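Nitroreductase family protein (Lactobacillus plantarum, PDB 4QLX) probably reduces an enone oxo fatty acid to 10-oxooctadecanoic acid with NADH and FMN, in a pathway that saturates polyunsaturated fatty acids. Local coordinates at residues A70-A75 and S88-I93; P82-A87 and N167-I172. All coordinates share one frame; numbering follows the deposited sequence.

Contact 1: residues A70-A75 and S88-I93; sequences AKFKQA and SAIVFI
F72 reaches from helix 66-72 to strand 89-96, where I90 and F92, two residues apart on the same side of the strand, receive its ring. The backbones stay well separated, with the CA atoms of F72 and I90 9.5 Å apart, so the gap is bridged by side chains alone. CG of F72 lies anti to the backbone N (chi1 178°), which extends the phenyl group straight off the helix and brings its far end to the strand. There the two meta carbons divide the work: CE2 of F72 meets the CG2 methyl of I90 at 3.9 Å, and CE1 of F72 meets CD1 of F92, also at 3.9 Å. CZ between them touches both neighbours. CD1 of F92 sits at the edge of the F72 ring, near its plane, and the two aromatic side chains cross at about a right angle. In I90 the CG2 methyl lies anti to the backbone N, and this branch is the one that meets the F72 ring. V84 of helix 81-86 packs on both F72 and I90, while M177 of helix 177-181 packs on F72 and F92. Replacing F72 by alanine removes the ring, and the I90 methyl and CD1 of F92 would probably lose their shared partner, opening a gap between helix and sheet. With no hydrogen bond or charge pair across it, this buried junction rests on apolar packing, which joins helix 66-72 to one face of the nitroreductase sheet.

Contact 2: residues P82-A87 and N167-I172; sequences PQVDSA and NAFSGI. With FMN (flavin mononucleotide), chain C; KTC (10-oxooctadecanoic acid), chain I.
The CA atoms of Q83 and N167 stand 7.6 Å apart, the nearest backbone approach between the helical segment 82-87 and the segment 167-172, which is extended as far as F169 and then turns. Across this gap NE2 of Q83 donates to OD1 of N167 at 3.0 Å, with a nearly straight N-H...O angle of 173°. The acceptor lies in the amide plane of Q83, but the donor comes in above the carbonyl plane of N167, and the two amides are turned 42° against each other. A bend at chi2 of Q83 (101°) carries its amide round to this point, with CG also resting near OD1. NE2 of Q83 has a second acceptor in OD1 of N80, which also bonds to FMN, so the glutamine amide is held beside the pyrimidine end of the flavin; its NE2 is 3.2 Å from FMN O2. An FMN site formed between strand 165-169 and a neighbouring helix belongs to the FMN-dependent nitroreductase fold. A168 O lies 2.9 Å from FMN N10, against the isoalloxazine face opposite the one on which 10-oxooctadecanoic acid lies. At the flavin's middle, S170 N donates to FMN N5 at 3.1 Å, and G171 N makes a weak bond to FMN O4. G171, at the centre of an inverse gamma turn, has no beta carbon to press on that oxygen. F169 keeps CB close to FMN C4, 3.3 Å away, while its ring lies on the helix side, where CZ of F169 meets CG2 of V84 loosely at 4.3 Å. Beyond the turn, S170 O approaches the terminal carbon C of the fatty acid, whose other partners include C53 and R120 of the second subunit.

How the contacts relate
From the N terminus, the chain passes through helix 66-72, helix 81-86 and strand 89-96 before it reaches strand 165-169 much later. Contact 1 closes the short loop, with 12 residues between its segments, and segment 82-87 of contact 2 lies within that loop. Contact 2 closes a far longer one of 79 residues, mostly helical, which starts inside the first and ends beyond it, so the two cross rather than nest. They also touch: K73 NZ forms a salt bridge with D85 OD1, and CZ of F92 packs on CD1 of I172. Together they tie two successive helices to one antiparallel sheet, contact 2 directly at the FMN site.

Contact 1: residues A70-A75 and S88-I93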
ATOM      1  N   ALA A  70      -3.190 -27.124   2.889  1.00 32.22           N
ATOM      2  CA  ALA A  70      -4.275 -27.946   2.362  1.00 29.91           C
ATOM      3  C   ALA A  70      -5.620 -27.416   2.833  1.00 28.07           C
ATOM      4  O   ALA A  70      -6.600 -27.404   2.083  1.00 30.29           O
ATOM      5  CB  ALA A  70      -4.090 -29.414   2.778  1.00 30.66           C
ATOM      6  N   LYS A  71      -5.656 -26.967   4.084  1.00 28.53           N
ATOM      7  CA  LYS A  71      -6.856 -26.370   4.646  1.00 29.03           C
ATOM      8  C   LYS A  71      -7.138 -25.003   4.015  1.00 30.64           C
ATOM      9  O   LYS A  71      -8.278 -24.671   3.699  1.00 31.52           O
ATOM     10  CB  LYS A  71      -6.715 -26.237   6.163  1.00 29.03           C
ATOM     11  CG  LYS A  71      -7.792 -25.408   6.820  1.00 36.49           C
ATOM     12  CD  LYS A  71      -9.163 -26.059   6.696  1.00 39.79           C
ATOM     13  CE  LYS A  71     -10.059 -25.624   7.845  1.00 40.08           C
ATOM     14  NZ  LYS A  71     -11.474 -26.035   7.649  1.00 45.85           N
ATOM     15  N   PHE A  72      -6.084 -24.212   3.855  1.00 29.76           N
ATOM     16  CA  PHE A  72      -6.176 -22.889   3.247  1.00 25.48           C
ATOM     17  C   PHE A  72      -6.696 -22.992   1.812  1.00 28.90           C
ATOM     18  O   PHE A  72      -7.631 -22.289   1.428  1.00 27.57           O
ATOM     19  CB  PHE A  72      -4.797 -22.229   3.298  1.00 26.91           C
ATOM     20  CG  PHE A  72      -4.723 -20.877   2.661  1.00 25.10           C
ATOM     21  CD1 PHE A  72      -5.480 -19.816   3.139  1.00 29.53           C
ATOM     22  CD2 PHE A  72      -3.834 -20.640   1.628  1.00 22.27           C
ATOM     23  CE1 PHE A  72      -5.382 -18.552   2.563  1.00 25.08           C
ATOM     24  CE2 PHE A  72      -3.738 -19.373   1.047  1.00 22.15           C
ATOM     25  CZ  PHE A  72      -4.510 -18.335   1.523  1.00 25.32           C
ATOM     26  N   LYS A  73      -6.107 -23.891   1.032  1.00 26.21           N
ATOM     27  CA  LYS A  73      -6.480 -24.040  -0.377  1.00 29.20           C
ATOM     28  C   LYS A  73      -7.963 -24.316  -0.608  1.00 28.41           C
ATOM     29  O   LYS A  73      -8.468 -24.086  -1.703  1.00 25.36           O
ATOM     30  CB  LYS A  73      -5.656 -25.143  -1.027  1.00 30.09           C
ATOM     31  CG  LYS A  73      -4.233 -24.726  -1.262  1.00 29.59           C
ATOM     32  CD  LYS A  73      -3.573 -25.547  -2.337  1.00 33.33           C
ATOM     33  CE  LYS A  73      -3.379 -26.981  -1.922  1.00 35.37           C
ATOM     34  NZ  LYS A  73      -2.437 -27.641  -2.861  1.00 27.87           N
ATOM     35  N   GLN A  74      -8.667 -24.780   0.420  1.00 29.97           N
ATOM     36  CA  GLN A  74     -10.106 -25.010   0.303  1.00 31.16           C
ATOM     37  C   GLN A  74     -10.871 -23.751  -0.095  1.00 31.54           C
ATOM     38  O   GLN A  74     -11.962 -23.833  -0.647  1.00 32.45           O
ATOM     39  CB  GLN A  74     -10.670 -25.533   1.617  1.00 31.23           C
ATOM     40  CG  GLN A  74     -10.113 -26.863   2.080  1.00 34.45           C
ATOM     41  CD  GLN A  74     -10.772 -27.301   3.376  1.00 44.45           C
ATOM     42  OE1 GLN A  74     -11.411 -26.490   4.068  1.00 39.64           O
ATOM     43  NE2 GLN A  74     -10.638 -28.580   3.707  1.00 47.56           N
ATOM     44  N   ALA A  75     -10.296 -22.588   0.210  1.00 28.67           N
ATOM     45  CA  ALA A  75     -10.954 -21.305  -0.029  1.00 29.04           C
ATOM     46  C   ALA A  75     -10.135 -20.441  -0.998  1.00 28.50           C
ATOM     47  O   ALA A  75     -10.365 -19.239  -1.118  1.00 29.14           O
ATOM     48  CB  ALA A  75     -11.175 -20.568   1.295  1.00 25.57           C
ATOM     49  N   SER A  88       7.138 -20.259   0.773  1.00 22.72           N
ATOM     50  CA  SER A  88       7.628 -20.550   2.117  1.00 26.69           C
ATOM     51  C   SER A  88       6.505 -20.303   3.124  1.00 24.99           C
ATOM     52  O   SER A  88       6.285 -21.097   4.033  1.00 24.84           O
ATOM     53  CB  SER A  88       8.845 -19.692   2.470  1.00 25.16           C
ATOM     54  OG  SER A  88       9.910 -19.876   1.548  1.00 27.46           O
ATOM     55  N   ALA A  89       5.797 -19.191   2.958  1.00 24.26           N
ATOM     56  CA  ALA A  89       4.647 -18.891   3.804  1.00 21.34           C
ATOM     57  C   ALA A  89       3.673 -17.997   3.059  1.00 20.64           C
ATOM     58  O   ALA A  89       4.074 -17.208   2.204  1.00 20.68           O
ATOM     59  CB  ALA A  89       5.089 -18.233   5.095  1.00 20.88           C
ATOM     60  N   ILE A  90       2.390 -18.148   3.363  1.00 16.34           N
ATOM     61  CA  ILE A  90       1.394 -17.213   2.874  1.00 20.38           C
ATOM     62  C   ILE A  90       0.907 -16.421   4.086  1.00 21.80           C
ATOM     63  O   ILE A  90       0.644 -16.992   5.142  1.00 21.68           O
ATOM     64  CB  ILE A  90       0.218 -17.908   2.169  1.00 22.20           C
ATOM     65  CG1 ILE A  90       0.729 -18.769   1.005  1.00 22.11           C
ATOM     66  CG2 ILE A  90      -0.806 -16.889   1.672  1.00 21.35           C
ATOM     67  CD1 ILE A  90       1.011 -20.220   1.402  1.00 22.61           C
ATOM     68  N   VAL A  91       0.836 -15.104   3.941  1.00 19.97           N
ATOM     69  CA  VAL A  91       0.271 -14.270   4.983  1.00 17.29           C
ATOM     70  C   VAL A  91      -1.065 -13.750   4.479  1.00 21.36           C
ATOM     71  O   VAL A  91      -1.116 -12.890   3.581  1.00 19.58           O
ATOM     72  CB  VAL A  91       1.203 -13.121   5.358  1.00 19.13           C
ATOM     73  CG1 VAL A  91       0.531 -12.185   6.370  1.00 19.24           C
ATOM     74  CG2 VAL A  91       2.517 -13.672   5.901  1.00 16.96           C
ATOM     75  N   PHE A  92      -2.156 -14.292   5.017  1.00 16.68           N
ATOM     76  CA  PHE A  92      -3.457 -13.805   4.595  1.00 21.20           C
ATOM     77  C   PHE A  92      -3.901 -12.635   5.456  1.00 21.51           C
ATOM     78  O   PHE A  92      -3.777 -12.675   6.686  1.00 20.41           O
ATOM     79  CB  PHE A  92      -4.531 -14.895   4.626  1.00 21.52           C
ATOM     80  CG  PHE A  92      -5.770 -14.487   3.893  1.00 23.88           C
ATOM     81  CD1 PHE A  92      -5.891 -14.725   2.529  1.00 20.33           C
ATOM     82  CD2 PHE A  92      -6.770 -13.776   4.542  1.00 20.66           C
ATOM     83  CE1 PHE A  92      -7.006 -14.304   1.836  1.00 21.41           C
ATOM     84  CE2 PHE A  92      -7.891 -13.349   3.857  1.00 20.58           C
ATOM     85  CZ  PHE A  92      -8.016 -13.607   2.509  1.00 20.76           C
ATOM     86  N   ILE A  93      -4.439 -11.607   4.806  1.00 17.71           N
ATOM     87  CA  ILE A  93      -4.846 -10.404   5.507  1.00 20.57           C
ATOM     88  C   ILE A  93      -6.365 -10.269   5.497  1.00 20.39           C
ATOM     89  O   ILE A  93      -7.008 -10.306   4.451  1.00 18.65           O
ATOM     90  CB  ILE A  93      -4.184  -9.136   4.900  1.00 16.64           C
ATOM     91  CG1 ILE A  93      -2.685  -9.385   4.692  1.00 17.30           C
ATOM     92  CG2 ILE A  93      -4.392  -7.926   5.834  1.00 16.72           C
ATOM     93  CD1 ILE A  93      -1.956  -8.270   3.928  1.00 17.69           C
TER

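Contact 2: residues P82-A87 and N167-I172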
ATOM      1  N   PRO A  82      -0.249 -22.737  -7.450  1.00 23.83           N
ATOM      2  CA  PRO A  82       1.224 -22.690  -7.529  1.00 23.40           C
ATOM      3  C   PRO A  82       1.904 -21.830  -6.452  1.00 27.42           C
ATOM      4  O   PRO A  82       2.887 -22.248  -5.832  1.00 24.05           O
ATOM      5  CB  PRO A  82       1.475 -22.084  -8.911  1.00 26.83           C
ATOM      6  CG  PRO A  82       0.323 -22.556  -9.721  1.00 25.64           C
ATOM      7  CD  PRO A  82      -0.860 -22.573  -8.784  1.00 24.17           C
ATOM      8  N   GLN A  83       1.387 -20.622  -6.257  1.00 23.54           N
ATOM      9  CA  GLN A  83       1.865 -19.748  -5.195  1.00 25.09           C
ATOM     10  C   GLN A  83       1.719 -20.395  -3.822  1.00 21.08           C
ATOM     11  O   GLN A  83       2.669 -20.437  -3.057  1.00 23.07           O
ATOM     12  CB  GLN A  83       1.107 -18.427  -5.218  1.00 20.87           C
ATOM     13  CG  GLN A  83       1.223 -17.669  -6.511  1.00 26.77           C
ATOM     14  CD  GLN A  83       0.002 -17.814  -7.392  1.00 27.28           C
ATOM     15  OE1 GLN A  83      -0.339 -18.914  -7.837  1.00 24.60           O
ATOM     16  NE2 GLN A  83      -0.665 -16.694  -7.656  1.00 25.61           N
ATOM     17  N   VAL A  84       0.534 -20.909  -3.514  1.00 20.93           N
ATOM     18  CA  VAL A  84       0.308 -21.491  -2.198  1.00 23.04           C
ATOM     19  C   VAL A  84       1.190 -22.721  -1.958  1.00 25.47           C
ATOM     20  O   VAL A  84       1.867 -22.805  -0.931  1.00 24.52           O
ATOM     21  CB  VAL A  84      -1.149 -21.878  -1.995  1.00 24.02           C
ATOM     22  CG1 VAL A  84      -1.314 -22.577  -0.652  1.00 27.29           C
ATOM     23  CG2 VAL A  84      -2.038 -20.644  -2.075  1.00 26.98           C
ATOM     24  N   ASP A  85       1.210 -23.655  -2.912  1.00 25.64           N
ATOM     25  CA  ASP A  85       2.061 -24.839  -2.785  1.00 23.74           C
ATOM     26  C   ASP A  85       3.545 -24.506  -2.634  1.00 22.26           C
ATOM     27  O   ASP A  85       4.210 -25.060  -1.766  1.00 22.59           O
ATOM     28  CB  ASP A  85       1.878 -25.774  -3.989  1.00 24.84           C
ATOM     29  CG  ASP A  85       0.528 -26.450  -3.999  1.00 25.03           C
ATOM     30  OD1 ASP A  85      -0.133 -26.494  -2.937  1.00 28.67           O
ATOM     31  OD2 ASP A  85       0.124 -26.949  -5.070  1.00 30.14           O
ATOM     32  N   SER A  86       4.079 -23.613  -3.462  1.00 23.53           N
ATOM     33  CA  SER A  86       5.535 -23.408  -3.455  1.00 22.67           C
ATOM     34  C   SER A  86       6.027 -22.369  -2.448  1.00 23.39           C
ATOM     35  O   SER A  86       7.210 -22.357  -2.108  1.00 23.30           O
ATOM     36  CB  SER A  86       6.042 -23.030  -4.856  1.00 25.75           C
ATOM     37  OG  SER A  86       5.457 -21.827  -5.326  1.00 24.43           O
ATOM     38  N   ALA A  87       5.144 -21.491  -1.975  1.00 24.54           N
ATOM     39  CA  ALA A  87       5.581 -20.420  -1.079  1.00 21.36           C
ATOM     40  C   ALA A  87       6.129 -20.947   0.243  1.00 21.74           C
ATOM     41  O   ALA A  87       5.654 -21.959   0.766  1.00 23.68           O
ATOM     42  CB  ALA A  87       4.444 -19.447  -0.811  1.00 22.20           C
ATOM     43  N   ASN A 167       3.902 -12.472  -4.035  1.00 19.83           N
ATOM     44  CA  ASN A 167       2.751 -12.223  -4.878  1.00 20.78           C
ATOM     45  C   ASN A 167       1.559 -11.907  -4.002  1.00 21.00           C
ATOM     46  O   ASN A 167       1.283 -12.635  -3.043  1.00 19.16           O
ATOM     47  CB  ASN A 167       2.449 -13.434  -5.774  1.00 18.16           C
ATOM     48  CG  ASN A 167       1.093 -13.330  -6.466  1.00 22.31           C
ATOM     49  OD1 ASN A 167       0.217 -14.175  -6.279  1.00 23.32           O
ATOM     50  ND2 ASN A 167       0.914 -12.284  -7.264  1.00 23.16           N
ATOM     51  N   ALA A 168       0.868 -10.812  -4.316  1.00 20.56           N
ATOM     52  CA  ALA A 168      -0.399 -10.495  -3.667  1.00 17.08           C
ATOM     53  C   ALA A 168      -1.495 -11.129  -4.496  1.00 19.59           C
ATOM     54  O   ALA A 168      -1.383 -11.192  -5.726  1.00 22.83           O
ATOM     55  CB  ALA A 168      -0.598  -8.973  -3.534  1.00 16.59           C
ATOM     56  N   PHE A 169      -2.525 -11.668  -3.843  1.00 20.04           N
ATOM     57  CA  PHE A 169      -3.605 -12.314  -4.593  1.00 20.42           C
ATOM     58  C   PHE A 169      -4.937 -12.294  -3.853  1.00 20.00           C
ATOM     59  O   PHE A 169      -4.986 -12.505  -2.643  1.00 25.69           O
ATOM     60  CB  PHE A 169      -3.233 -13.762  -4.959  1.00 19.97           C
ATOM     61  CG  PHE A 169      -3.150 -14.694  -3.782  1.00 20.97           C
ATOM     62  CD1 PHE A 169      -1.951 -14.859  -3.102  1.00 18.54           C
ATOM     63  CD2 PHE A 169      -4.261 -15.414  -3.367  1.00 19.96           C
ATOM     64  CE1 PHE A 169      -1.860 -15.716  -2.027  1.00 23.47           C
ATOM     65  CE2 PHE A 169      -4.183 -16.271  -2.285  1.00 23.59           C
ATOM     66  CZ  PHE A 169      -2.973 -16.422  -1.609  1.00 24.79           C
ATOM     67  N   SER A 170      -6.014 -12.031  -4.588  1.00 18.09           N
ATOM     68  CA  SER A 170      -7.352 -12.056  -4.016  1.00 20.37           C
ATOM     69  C   SER A 170      -8.251 -13.017  -4.779  1.00 24.78           C
ATOM     70  O   SER A 170      -9.473 -12.974  -4.631  1.00 27.46           O
ATOM     71  CB  SER A 170      -7.961 -10.652  -4.007  1.00 26.81           C
ATOM     72  OG  SER A 170      -8.152 -10.187  -5.337  1.00 30.35           O
ATOM     73  N   GLY A 171      -7.642 -13.897  -5.578  1.00 21.67           N
ATOM     74  CA  GLY A 171      -8.388 -14.925  -6.288  1.00 22.32           C
ATOM     75  C   GLY A 171      -8.781 -16.004  -5.301  1.00 25.66           C
ATOM     76  O   GLY A 171      -8.125 -17.049  -5.213  1.00 23.06           O
ATOM     77  N   ILE A 172      -9.830 -15.733  -4.526  1.00 24.55           N
ATOM     78  CA  ILE A 172     -10.225 -16.618  -3.440  1.00 26.07           C
ATOM     79  C   ILE A 172     -11.725 -16.832  -3.399  1.00 28.17           C
ATOM     80  O   ILE A 172     -12.473 -16.170  -4.100  1.00 29.29           O
ATOM     81  CB  ILE A 172      -9.769 -16.067  -2.077  1.00 21.25           C
ATOM     82  CG1 ILE A 172     -10.397 -14.688  -1.824  1.00 24.66           C
ATOM     83  CG2 ILE A 172      -8.251 -15.981  -2.025  1.00 21.58           C
ATOM     84  CD1 ILE A 172     -10.112 -14.113  -0.429  1.00 24.05           C
TER
HETATM   85  N1  FMN C 301      -1.929 -12.649  -9.178  1.00 20.93           N
HETATM   86  C2  FMN C 301      -2.344 -13.955  -9.333  1.00 22.16           C
HETATM   87  O2  FMN C 301      -1.655 -14.756  -9.952  1.00 24.40           O
HETATM   88  N3  FMN C 301      -3.530 -14.389  -8.804  1.00 23.84           N
HETATM   89  C4  FMN C 301      -4.316 -13.505  -8.102  1.00 22.66           C
HETATM   90  O4  FMN C 301      -5.383 -13.877  -7.633  1.00 19.85           O
HETATM   91  C4A FMN C 301      -3.915 -12.187  -7.952  1.00 22.25           C
HETATM   92  N5  FMN C 301      -4.714 -11.318  -7.254  1.00 26.56           N
HETATM   93  C5A FMN C 301      -4.329 -10.013  -7.064  1.00 23.14           C
HETATM   94  C6  FMN C 301      -5.177  -9.196  -6.340  1.00 25.95           C
HETATM   95  C7  FMN C 301      -4.829  -7.875  -6.119  1.00 27.20           C
HETATM   96  C7M FMN C 301      -5.729  -6.979  -5.330  1.00 22.85           C
HETATM   97  C8  FMN C 301      -3.638  -7.389  -6.629  1.00 26.73           C
HETATM   98  C8M FMN C 301      -3.307  -5.960  -6.352  1.00 23.43           C
HETATM   99  C9  FMN C 301      -2.779  -8.217  -7.359  1.00 22.83           C
HETATM  100  C9A FMN C 301      -3.127  -9.551  -7.584  1.00 21.88           C
HETATM  101  N10 FMN C 301      -2.321 -10.435  -8.315  1.00 22.42           N
HETATM  102  C10 FMN C 301      -2.719 -11.750  -8.485  1.00 22.39           C
HETATM  103  C1' FMN C 301      -1.006 -10.010  -8.920  1.00 17.32           C
HETATM  104  C2' FMN C 301      -1.272  -9.114 -10.151  1.00 23.00           C
HETATM  105  O2' FMN C 301      -1.699  -9.885 -11.254  1.00 20.43           O
HETATM  106  C3' FMN C 301      -0.048  -8.291 -10.545  1.00 22.04           C
HETATM  107  O3' FMN C 301       0.198  -7.351  -9.514  1.00 20.19           O
HETATM  108  C4' FMN C 301      -0.209  -7.503 -11.854  1.00 23.19           C
HETATM  109  O4' FMN C 301      -0.380  -8.340 -12.978  1.00 23.78           O
HETATM  110  C5' FMN C 301       1.005  -6.605 -12.081  1.00 21.15           C
HETATM  111  O5' FMN C 301       2.195  -7.361 -12.132  1.00 19.51           O
HETATM  112  P   FMN C 301       3.381  -7.077 -11.075  1.00 20.59           P
HETATM  113  O1P FMN C 301       4.476  -8.079 -11.374  1.00 19.07           O
HETATM  114  O2P FMN C 301       2.862  -7.258  -9.659  1.00 21.75           O
HETATM  115  O3P FMN C 301       3.915  -5.672 -11.234  1.00 19.25           O
HETATM  116  O1  KTC I 301       2.831 -17.325 -16.392  1.00 53.03           O
HETATM  117  C17 KTC I 301       2.699 -16.351 -15.654  1.00 47.30           C
HETATM  118  O   KTC I 301       3.771 -15.778 -15.101  1.00 51.59           O
HETATM  119  C16 KTC I 301       1.328 -15.785 -15.374  1.00 41.81           C
HETATM  120  C15 KTC I 301       1.300 -14.327 -15.805  1.00 34.15           C
HETATM  121  C14 KTC I 301       0.489 -13.494 -14.824  1.00 35.42           C
HETATM  122  C13 KTC I 301      -0.973 -13.914 -14.820  1.00 33.70           C
HETATM  123  C12 KTC I 301      -1.803 -13.004 -13.929  1.00 27.05           C
HETATM  124  C11 KTC I 301      -3.283 -13.157 -14.249  1.00 30.35           C
HETATM  125  C10 KTC I 301      -4.138 -12.255 -13.356  1.00 26.96           C
HETATM  126  C9  KTC I 301      -4.194 -12.785 -11.933  1.00 24.56           C
HETATM  127  C8  KTC I 301      -4.858 -11.735 -11.080  1.00 24.35           C
HETATM  128  O2  KTC I 301      -4.318 -10.647 -10.903  1.00 20.87           O
HETATM  129  C7  KTC I 301      -6.201 -12.036 -10.461  1.00 25.71           C
HETATM  130  C6  KTC I 301      -6.657 -10.816  -9.672  1.00 28.51           C
HETATM  131  C5  KTC I 301      -7.593 -11.244  -8.554  1.00 27.90           C
HETATM  132  C4  KTC I 301      -9.041 -11.113  -9.003  1.00 28.83           C
HETATM  133  C3  KTC I 301      -9.877 -12.096  -8.205  1.00 34.96           C
HETATM  134  C2  KTC I 301     -11.192 -11.472  -7.775  1.00 38.87           C
HETATM  135  C1  KTC I 301     -12.274 -12.543  -7.621  1.00 39.87           C
HETATM  136  C   KTC I 301     -11.849 -13.692  -6.727  1.00 37.05           C